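Local coordinates for alpha-actinin-like protein 1 (Schizosaccharomyces pombe, PDB 5BVR) that binds actin filaments and takes part in forming and organising the actin ring, with roles in cytokinesis and septation, at residues W19-L24 with P30-L35; E55-Y60 with L78-S83; K181-N186 with V209-R214. All coordinates share one frame; numbering follows the deposited sequence.

Contact 1 (W19-L24 with P30-L35); sequences WFNTKL and PSVFDL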
loop_
_atom_site.group_PDB
_atom_site.type_symbol
_atom_site.label_atom_id
_atom_site.label_comp_id
_atom_site.label_asym_id
_atom_site.label_seq_id
_atom_site.Cartn_x
_atom_site.Cartn_y
_atom_site.Cartn_z
ATOM N N TRP A 19 -4.632 -0.263 3.492
ATOM C CA TRP A 19 -3.491 0.634 3.640
ATOM C C TRP A 19 -3.923 1.896 4.417
ATOM O O TRP A 19 -3.273 2.289 5.386
ATOM C CB TRP A 19 -2.911 0.987 2.265
ATOM C CG TRP A 19 -1.836 2.006 2.366
ATOM C CD1 TRP A 19 -0.502 1.791 2.630
ATOM C CD2 TRP A 19 -1.998 3.414 2.235
ATOM N NE1 TRP A 19 0.168 2.996 2.632
ATOM C CE2 TRP A 19 -0.735 4.006 2.418
ATOM C CE3 TRP A 19 -3.089 4.238 1.974
ATOM C CZ2 TRP A 19 -0.541 5.381 2.329
ATOM C CZ3 TRP A 19 -2.895 5.590 1.885
ATOM C CH2 TRP A 19 -1.637 6.156 2.075
ATOM N N PHE A 20 -5.040 2.474 4.001
ATOM C CA PHE A 20 -5.594 3.691 4.614
ATOM C C PHE A 20 -5.788 3.416 6.108
ATOM O O PHE A 20 -5.394 4.227 6.962
ATOM C CB PHE A 20 -6.911 4.036 3.892
ATOM C CG PHE A 20 -7.332 5.485 3.944
ATOM C CD1 PHE A 20 -7.534 6.142 5.141
ATOM C CD2 PHE A 20 -7.610 6.148 2.755
ATOM C CE1 PHE A 20 -7.965 7.448 5.147
ATOM C CE2 PHE A 20 -8.058 7.445 2.755
ATOM C CZ PHE A 20 -8.234 8.098 3.956
ATOM N N ASN A 21 -6.375 2.268 6.424
ATOM C CA ASN A 21 -6.652 1.915 7.812
ATOM C C ASN A 21 -5.422 1.649 8.656
ATOM O O ASN A 21 -5.430 1.977 9.850
ATOM C CB ASN A 21 -7.637 0.760 7.909
ATOM C CG ASN A 21 -9.023 1.165 7.506
ATOM O OD1 ASN A 21 -9.377 2.346 7.539
ATOM N ND2 ASN A 21 -9.821 0.200 7.115
ATOM N N THR A 22 -4.358 1.085 8.084
ATOM C CA THR A 22 -3.121 0.964 8.856
ATOM C C THR A 22 -2.624 2.338 9.331
ATOM O O THR A 22 -2.054 2.466 10.408
ATOM C CB THR A 22 -1.976 0.247 8.087
ATOM O OG1 THR A 22 -1.525 1.050 6.991
ATOM C CG2 THR A 22 -2.413 -1.105 7.609
ATOM N N LYS A 23 -2.836 3.370 8.524
ATOM C CA LYS A 23 -2.431 4.710 8.903
ATOM C C LYS A 23 -3.365 5.294 9.975
ATOM O O LYS A 23 -2.913 5.754 11.046
ATOM C CB LYS A 23 -2.380 5.613 7.678
ATOM C CG LYS A 23 -1.438 5.155 6.577
ATOM C CD LYS A 23 -0.035 4.839 7.059
ATOM C CE LYS A 23 0.821 4.377 5.893
ATOM N NZ LYS A 23 2.205 4.079 6.345
ATOM N N LEU A 24 -4.663 5.257 9.708
ATOM C CA LEU A 24 -5.650 5.763 10.656
ATOM C C LEU A 24 -5.547 5.076 12.019
ATOM O O LEU A 24 -5.663 5.737 13.054
ATOM C CB LEU A 24 -7.060 5.576 10.110
ATOM C CG LEU A 24 -7.455 6.413 8.895
ATOM C CD1 LEU A 24 -8.836 6.001 8.440
ATOM C CD2 LEU A 24 -7.425 7.893 9.230
ATOM N N PRO A 30 -11.280 6.251 13.555
ATOM C CA PRO A 30 -12.254 5.325 12.969
ATOM C C PRO A 30 -11.785 4.856 11.601
ATOM O O PRO A 30 -11.082 5.596 10.925
ATOM C CB PRO A 30 -13.528 6.165 12.840
ATOM C CG PRO A 30 -13.099 7.588 12.980
ATOM C CD PRO A 30 -11.865 7.575 13.823
ATOM N N SER A 31 -12.165 3.643 11.221
ATOM C CA SER A 31 -11.747 3.075 9.942
ATOM C C SER A 31 -12.618 3.452 8.749
ATOM O O SER A 31 -13.767 3.883 8.860
ATOM C CB SER A 31 -11.700 1.551 10.040
ATOM O OG SER A 31 -10.782 1.127 11.030
ATOM N N VAL A 32 -12.017 3.268 7.584
ATOM C CA VAL A 32 -12.715 3.308 6.323
ATOM C C VAL A 32 -13.275 1.907 6.079
ATOM O O VAL A 32 -12.542 0.924 6.192
ATOM C CB VAL A 32 -11.742 3.646 5.175
ATOM C CG1 VAL A 32 -12.429 3.536 3.801
ATOM C CG2 VAL A 32 -11.157 5.042 5.381
ATOM N N PHE A 33 -14.552 1.835 5.730
ATOM C CA PHE A 33 -15.171 0.563 5.349
ATOM C C PHE A 33 -15.591 0.573 3.887
ATOM O O PHE A 33 -15.609 -0.474 3.228
ATOM C CB PHE A 33 -16.366 0.287 6.256
ATOM C CG PHE A 33 -15.979 0.067 7.689
ATOM C CD1 PHE A 33 -15.458 -1.148 8.088
ATOM C CD2 PHE A 33 -16.103 1.078 8.624
ATOM C CE1 PHE A 33 -15.090 -1.363 9.398
ATOM C CE2 PHE A 33 -15.733 0.866 9.944
ATOM C CZ PHE A 33 -15.227 -0.357 10.323
ATOM N N ASP A 34 -15.905 1.759 3.380
ATOM C CA ASP A 34 -16.375 1.928 2.010
ATOM C C ASP A 34 -15.873 3.248 1.454
ATOM O O ASP A 34 -16.368 4.323 1.822
ATOM C CB ASP A 34 -17.911 1.891 1.985
ATOM C CG ASP A 34 -18.485 1.903 0.572
ATOM O OD1 ASP A 34 -17.728 2.107 -0.401
ATOM O OD2 ASP A 34 -19.719 1.726 0.442
ATOM N N LEU A 35 -14.876 3.169 0.576
ATOM C CA LEU A 35 -14.289 4.375 0.004
ATOM C C LEU A 35 -15.265 5.189 -0.836
ATOM O O LEU A 35 -14.979 6.345 -1.135
ATOM C CB LEU A 35 -13.059 4.019 -0.831
ATOM C CG LEU A 35 -11.805 3.689 -0.019
ATOM C CD1 LEU A 35 -10.745 3.104 -0.947
ATOM C CD2 LEU A 35 -11.279 4.924 0.690
#
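The backbone of Ser-31 and Val-32 runs extended past the end of helix 11-25, coming nearest where the CA atoms of Asn-21 and Ser-31 lie 5.6 Å apart. Here one side-chain amide recognises one stretch of main chain. OD1 of Asn-21 accepts from the backbone N of Val-32 at 2.8 Å, while ND2 of Asn-21 donates to the carbonyl O of Val-32 at 3.0 Å. The second bond is almost straight (176°), stays in the plane of the amide and meets a lone pair of the acceptor. With chi1 at -71°, CG of Asn-21 stands beside its own backbone N, which turns the amide out toward the loop; gripped at both ends, the group is fixed in its flip as well as its tilt. The helix is the first of the N-terminal calponin-homology domain, and the loop leads on to helix 43-53, whose Leu-44 and Leu-48 pack on Val-32 and Phe-20. The apolar layer is centred on CG2 of Val-32, which makes a CH-pi contact over one face of the Phe-20 ring, 4.1 Å from its centroid and 21° off the normal. CD1 of Leu-24 meets the same methyl, Val-32 CG2, at 4.0 Å. That leucine methyl, Leu-24 CD1, also presses on the carbonyl O of Pro-30 at 3.4 Å, a buried oxygen with no hydrogen-bond partner in the model.

Contact 2 (E55-Y60 with L78-S83); sequences ENLGRY and LEYIKS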
loop_
_atom_site.group_PDB
_atom_site.type_symbol
_atom_site.label_atom_id
_atom_site.label_comp_id
_atom_site.label_asym_id
_atom_site.label_seq_id
_atom_site.Cartn_x
_atom_site.Cartn_y
_atom_site.Cartn_z
ATOM N N GLU A 55 2.409 16.371 9.339
ATOM C CA GLU A 55 2.104 17.787 9.492
ATOM C C GLU A 55 0.745 18.012 10.119
ATOM O O GLU A 55 -0.160 17.208 9.988
ATOM C CB GLU A 55 2.149 18.498 8.144
ATOM C CG GLU A 55 3.514 18.561 7.524
ATOM C CD GLU A 55 3.489 19.284 6.203
ATOM O OE1 GLU A 55 3.129 20.482 6.202
ATOM O OE2 GLU A 55 3.808 18.641 5.174
ATOM N N ASN A 56 0.621 19.129 10.812
ATOM C CA ASN A 56 -0.644 19.554 11.359
ATOM C C ASN A 56 -1.316 20.429 10.329
ATOM O O ASN A 56 -0.809 21.502 10.000
ATOM C CB ASN A 56 -0.380 20.354 12.617
ATOM C CG ASN A 56 -1.632 20.613 13.418
ATOM O OD1 ASN A 56 -2.679 20.969 12.874
ATOM N ND2 ASN A 56 -1.532 20.431 14.728
ATOM N N LEU A 57 -2.452 19.972 9.812
ATOM C CA LEU A 57 -3.164 20.707 8.773
ATOM C C LEU A 57 -4.079 21.785 9.374
ATOM O O LEU A 57 -4.732 22.508 8.642
ATOM C CB LEU A 57 -3.948 19.736 7.871
ATOM C CG LEU A 57 -3.249 19.228 6.596
ATOM C CD1 LEU A 57 -1.938 18.542 6.912
ATOM C CD2 LEU A 57 -4.156 18.290 5.806
ATOM N N GLY A 58 -4.124 21.891 10.701
ATOM C CA GLY A 58 -4.876 22.953 11.346
ATOM C C GLY A 58 -6.372 22.697 11.429
ATOM O O GLY A 58 -6.827 21.557 11.399
ATOM N N ARG A 59 -7.153 23.765 11.538
ATOM C CA ARG A 59 -8.567 23.596 11.824
ATOM C C ARG A 59 -9.372 23.222 10.580
ATOM O O ARG A 59 -9.038 23.584 9.459
ATOM C CB ARG A 59 -9.141 24.827 12.535
ATOM C CG ARG A 59 -9.398 24.547 14.018
ATOM C CD ARG A 59 -9.856 25.767 14.791
ATOM N NE ARG A 59 -10.636 26.678 13.957
ATOM C CZ ARG A 59 -10.188 27.828 13.454
ATOM N NH1 ARG A 59 -8.953 28.250 13.701
ATOM N NH2 ARG A 59 -10.991 28.570 12.703
ATOM N N TYR A 60 -10.414 22.441 10.799
ATOM C CA TYR A 60 -11.330 22.072 9.726
ATOM C C TYR A 60 -12.668 21.797 10.369
ATOM O O TYR A 60 -12.797 21.880 11.593
ATOM C CB TYR A 60 -10.816 20.860 8.953
ATOM C CG TYR A 60 -10.557 19.653 9.810
ATOM C CD1 TYR A 60 -9.316 19.461 10.401
ATOM C CD2 TYR A 60 -11.541 18.702 10.044
ATOM C CE1 TYR A 60 -9.060 18.360 11.193
ATOM C CE2 TYR A 60 -11.290 17.587 10.824
ATOM C CZ TYR A 60 -10.040 17.423 11.402
ATOM O OH TYR A 60 -9.747 16.330 12.189
ATOM N N LEU A 78 -7.189 18.706 -0.733
ATOM C CA LEU A 78 -6.668 18.748 -2.091
ATOM C C LEU A 78 -5.630 19.844 -2.225
ATOM O O LEU A 78 -4.606 19.643 -2.882
ATOM C CB LEU A 78 -7.799 18.909 -3.113
ATOM C CG LEU A 78 -8.847 17.793 -3.150
ATOM C CD1 LEU A 78 -9.845 18.053 -4.263
ATOM C CD2 LEU A 78 -8.217 16.440 -3.326
ATOM N N GLU A 79 -5.866 20.981 -1.585
ATOM C CA GLU A 79 -4.905 22.065 -1.661
ATOM C C GLU A 79 -3.600 21.651 -0.987
ATOM O O GLU A 79 -2.519 21.964 -1.504
ATOM C CB GLU A 79 -5.484 23.351 -1.061
ATOM C CG GLU A 79 -6.534 23.995 -1.970
ATOM C CD GLU A 79 -5.996 24.290 -3.367
ATOM O OE1 GLU A 79 -4.867 24.824 -3.474
ATOM O OE2 GLU A 79 -6.693 23.968 -4.353
ATOM N N TYR A 80 -3.677 20.919 0.128
ATOM C CA TYR A 80 -2.455 20.422 0.777
ATOM C C TYR A 80 -1.682 19.497 -0.173
ATOM O O TYR A 80 -0.468 19.627 -0.357
ATOM C CB TYR A 80 -2.778 19.709 2.089
ATOM C CG TYR A 80 -1.555 19.054 2.683
ATOM C CD1 TYR A 80 -0.618 19.800 3.390
ATOM C CD2 TYR A 80 -1.312 17.702 2.490
ATOM C CE1 TYR A 80 0.510 19.207 3.907
ATOM C CE2 TYR A 80 -0.186 17.099 3.009
ATOM C CZ TYR A 80 0.718 17.857 3.716
ATOM O OH TYR A 80 1.843 17.238 4.226
ATOM N N ILE A 81 -2.398 18.566 -0.788
ATOM C CA ILE A 81 -1.784 17.630 -1.725
ATOM C C ILE A 81 -1.086 18.358 -2.883
ATOM O O ILE A 81 0.083 18.061 -3.224
ATOM C CB ILE A 81 -2.842 16.635 -2.234
ATOM C CG1 ILE A 81 -3.302 15.753 -1.061
ATOM C CG2 ILE A 81 -2.280 15.765 -3.365
ATOM C CD1 ILE A 81 -4.558 14.912 -1.368
ATOM N N LYS A 82 -1.763 19.355 -3.435
ATOM C CA LYS A 82 -1.192 20.167 -4.502
ATOM C C LYS A 82 0.047 20.918 -4.021
ATOM O O LYS A 82 1.044 21.006 -4.742
ATOM C CB LYS A 82 -2.244 21.151 -5.016
ATOM C CG LYS A 82 -1.776 22.031 -6.153
ATOM C CD LYS A 82 -2.884 22.966 -6.619
ATOM C CE LYS A 82 -2.408 23.867 -7.758
ATOM N NZ LYS A 82 -3.471 24.812 -8.207
ATOM N N SER A 83 -0.018 21.452 -2.801
ATOM C CA SER A 83 1.095 22.219 -2.231
ATOM C C SER A 83 2.376 21.399 -2.113
ATOM O O SER A 83 3.477 21.958 -2.066
ATOM C CB SER A 83 0.720 22.776 -0.860
ATOM O OG SER A 83 0.922 21.820 0.163
#
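Tyr-80 leaves helix 67-83 with CG opposite its backbone N (chi1 173°), and Glu-55 answers with a chain stretched out beyond CG, so that the phenol reaches a carboxylate in the loop between helices 43-53 and 67-83. This is a surface contact of the first calponin-homology domain, in which a long interhelical connection is laid back against the helix it leads into. The hydroxyl OH of Tyr-80 donates to OE2 of Glu-55 at 2.6 Å. The approach is far from the usual in-plane one: the donor stands 67° out of the carboxylate plane, whereas the acid itself lies at the edge of the phenol ring. Leu-57 contributes the other half of the grip. Its CD1 lies over one face of the ring in a CH-pi contact, 4.0 Å from the centroid of Tyr-80 and 15° off the normal, while Leu-57 CD2 lies 4.1 Å from Tyr-80 CG. A phenylalanine here has no hydroxyl, so the Glu-55 carboxylate would probably lose its hold on the helix and be freer to turn. The loop is shaped locally too: Asn-56 OD1 accepts from Gly-58 N at 2.8 Å in an Asx turn, and Glu-50 accepts from the backbone N of Leu-57. On the helix side, Ser-83 OG donates to the carbonyl O of Tyr-80 at 2.6 Å.

Contact 3 (K181-N186 with V209-R214); sequences KNHRAN and VCDVDR. With ZN (zinc ion), chain C.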
loop_
_atom_site.group_PDB
_atom_site.type_symbol
_atom_site.label_atom_id
_atom_site.label_comp_id
_atom_site.label_asym_id
_atom_site.label_seq_id
_atom_site.Cartn_x
_atom_site.Cartn_y
_atom_site.Cartn_z
ATOM N N LYS A 181 5.784 -26.163 -5.838
ATOM C CA LYS A 181 4.577 -26.217 -6.643
ATOM C C LYS A 181 3.317 -25.786 -5.885
ATOM O O LYS A 181 2.304 -25.514 -6.511
ATOM C CB LYS A 181 4.396 -27.622 -7.241
ATOM C CG LYS A 181 4.453 -27.723 -8.778
ATOM C CD LYS A 181 5.457 -26.778 -9.450
ATOM C CE LYS A 181 5.367 -26.847 -10.971
ATOM N NZ LYS A 181 5.960 -25.624 -11.593
ATOM N N ASN A 182 3.381 -25.700 -4.553
ATOM C CA ASN A 182 2.200 -25.328 -3.779
ATOM C C ASN A 182 2.152 -23.823 -3.592
ATOM O O ASN A 182 2.434 -23.296 -2.522
ATOM C CB ASN A 182 2.119 -26.051 -2.435
ATOM C CG ASN A 182 0.705 -26.022 -1.859
ATOM O OD1 ASN A 182 -0.105 -25.114 -2.156
ATOM N ND2 ASN A 182 0.389 -27.028 -1.051
ATOM N N HIS A 183 1.761 -23.138 -4.660
ATOM C CA HIS A 183 1.751 -21.687 -4.676
ATOM C C HIS A 183 0.871 -21.146 -3.569
ATOM O O HIS A 183 1.240 -20.178 -2.911
ATOM C CB HIS A 183 1.261 -21.192 -6.032
ATOM C CG HIS A 183 2.122 -21.633 -7.173
ATOM N ND1 HIS A 183 1.803 -21.363 -8.486
ATOM C CD2 HIS A 183 3.292 -22.310 -7.200
ATOM C CE1 HIS A 183 2.735 -21.869 -9.273
ATOM N NE2 HIS A 183 3.651 -22.450 -8.518
ATOM N N ARG A 184 -0.297 -21.740 -3.347
ATOM C CA ARG A 184 -1.257 -21.170 -2.393
ATOM C C ARG A 184 -0.762 -21.327 -0.958
ATOM O O ARG A 184 -0.820 -20.375 -0.161
ATOM C CB ARG A 184 -2.629 -21.823 -2.576
ATOM C CG ARG A 184 -3.756 -21.102 -1.813
ATOM C CD ARG A 184 -5.133 -21.352 -2.452
ATOM N NE ARG A 184 -5.136 -21.053 -3.890
ATOM C CZ ARG A 184 -5.582 -19.926 -4.447
ATOM N NH1 ARG A 184 -6.096 -18.943 -3.711
ATOM N NH2 ARG A 184 -5.516 -19.782 -5.763
ATOM N N ALA A 185 -0.251 -22.505 -0.623
ATOM C CA ALA A 185 0.290 -22.733 0.715
ATOM C C ALA A 185 1.508 -21.854 0.997
ATOM O O ALA A 185 1.673 -21.306 2.100
ATOM C CB ALA A 185 0.647 -24.197 0.885
ATOM N N ASN A 186 2.349 -21.676 -0.006
ATOM C CA ASN A 186 3.553 -20.866 0.152
ATOM C C ASN A 186 3.212 -19.391 0.285
ATOM O O ASN A 186 3.784 -18.691 1.103
ATOM C CB ASN A 186 4.499 -21.117 -1.004
ATOM C CG ASN A 186 5.057 -22.532 -0.981
ATOM O OD1 ASN A 186 4.983 -23.222 0.049
ATOM N ND2 ASN A 186 5.651 -22.950 -2.088
ATOM N N VAL A 209 -3.737 -12.588 -5.391
ATOM C CA VAL A 209 -2.491 -12.628 -6.167
ATOM C C VAL A 209 -2.063 -14.052 -6.561
ATOM O O VAL A 209 -1.467 -14.226 -7.629
ATOM C CB VAL A 209 -1.342 -11.876 -5.431
ATOM C CG1 VAL A 209 -1.352 -12.197 -3.987
ATOM C CG2 VAL A 209 0.054 -12.146 -6.027
ATOM N N CYS A 210 -2.406 -15.057 -5.756
ATOM C CA CYS A 210 -1.941 -16.429 -6.034
ATOM C C CYS A 210 -2.545 -16.962 -7.337
ATOM O O CYS A 210 -3.762 -17.065 -7.498
ATOM C CB CYS A 210 -2.301 -17.355 -4.880
ATOM S SG CYS A 210 -1.715 -19.031 -5.125
ATOM N N ASP A 211 -1.653 -17.279 -8.271
ATOM C CA ASP A 211 -2.024 -17.801 -9.567
ATOM C C ASP A 211 -3.089 -16.966 -10.286
ATOM O O ASP A 211 -3.956 -17.487 -10.994
ATOM C CB ASP A 211 -2.479 -19.247 -9.419
ATOM C CG ASP A 211 -1.362 -20.177 -8.992
ATOM O OD1 ASP A 211 -0.182 -19.900 -9.312
ATOM O OD2 ASP A 211 -1.688 -21.187 -8.333
ATOM N N VAL A 212 -2.973 -15.655 -10.124
ATOM C CA VAL A 212 -3.821 -14.699 -10.832
ATOM C C VAL A 212 -3.151 -14.286 -12.136
ATOM O O VAL A 212 -1.993 -13.865 -12.159
ATOM C CB VAL A 212 -4.078 -13.468 -9.938
ATOM C CG1 VAL A 212 -4.784 -12.341 -10.706
ATOM C CG2 VAL A 212 -4.891 -13.913 -8.718
ATOM N N ASP A 213 -3.883 -14.433 -13.228
ATOM C CA ASP A 213 -3.359 -14.160 -14.542
ATOM C C ASP A 213 -2.984 -12.694 -14.706
ATOM O O ASP A 213 -1.930 -12.386 -15.220
ATOM C CB ASP A 213 -4.440 -14.577 -15.557
ATOM C CG ASP A 213 -4.037 -14.367 -16.991
ATOM O OD1 ASP A 213 -2.941 -14.793 -17.389
ATOM O OD2 ASP A 213 -4.856 -13.792 -17.738
ATOM N N ARG A 214 -3.844 -11.778 -14.246
ATOM C CA ARG A 214 -3.560 -10.343 -14.363
ATOM C C ARG A 214 -3.711 -9.654 -13.005
ATOM O O ARG A 214 -4.708 -8.990 -12.731
ATOM C CB ARG A 214 -4.501 -9.695 -15.383
ATOM C CG ARG A 214 -4.397 -10.271 -16.783
ATOM C CD ARG A 214 -5.356 -9.560 -17.732
ATOM N NE ARG A 214 -5.768 -10.411 -18.846
ATOM C CZ ARG A 214 -5.206 -10.415 -20.053
ATOM N NH1 ARG A 214 -4.190 -9.604 -20.333
ATOM N NH2 ARG A 214 -5.673 -11.234 -20.988
HETATM ZN ZN ZN C . -2.685 -14.631 -19.282
HETATM O O HOH W 1 -6.169 -16.832 -6.392
HETATM O O HOH W 2 -4.218 -22.019 -7.965
HETATM O O HOH W 3 -0.725 -15.710 -19.539
#
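His-183 and Asp-211 make the direct polar link of this contact. ND1 of His-183 donates to OD1 of Asp-211 at 2.6 Å, nearly straight at 173°, reaching the syn lone pair of the carboxylate and staying in the plane of the imidazole. The acid meets the ring at its edge, and the two planes are turned 57° against each other. Such a partner would probably stabilise a protonated histidine.

Sulfur packing forms the second layer. The thiol of Cys-210, anti to its backbone N (chi1 -178°), points into the first turn of helix 183-198, where SG lies 3.5 Å from CA of Arg-184. The arginine chain bends at chi3 and folds back, bringing one face of its guanidinium over the same sulfur, toward the rim of the group.

Water carries the remaining polar traffic. At the guanidinium edge, one water accepts from NH2 of Arg-184 at 3.1 Å and donates to the carbonyl O of Cys-210. A second water donates to OD2 of Asp-211 at 2.7 Å and is held only weakly by Arg-184 NH2, bridging two opposite charges that do not touch directly.

Metal binding lies just beyond the beta turn: OD1 of Asp-213 coordinates a zinc ion at 1.9 Å, with a water as a further ligand.

Backbone motifs shape both partners. Asn-182 is the N-cap of helix 183-198, its OD1 accepting from Ala-185 N at 3.0 Å, and residues Val-209 to Val-212 form a type II beta turn. The arrangement is thus a capped helix start set against a beta turn, joining helix 183-198 to the connection between helices 206-209 and 217-234 in the second calponin-homology domain.

From the N terminus, contact 1 closes a short loop straight after helix 11-25, folding the connection to helix 43-53 back on the helix it has just left. Contact 2 follows with a wider loop, fastening the segment after helix 43-53 to the far end of helix 67-83; their centres are about 19 Å apart, both within the first calponin-homology domain. Contact 3 belongs to the second, where it brings the start of helix 183-198 to the loop before helix 217-234. The two domains together make up the actin-binding domain of this alpha-actinin. The three contacts close in series, none nested or crossed. Contacts 2 and 3 lie on opposite sides of the chain's centre.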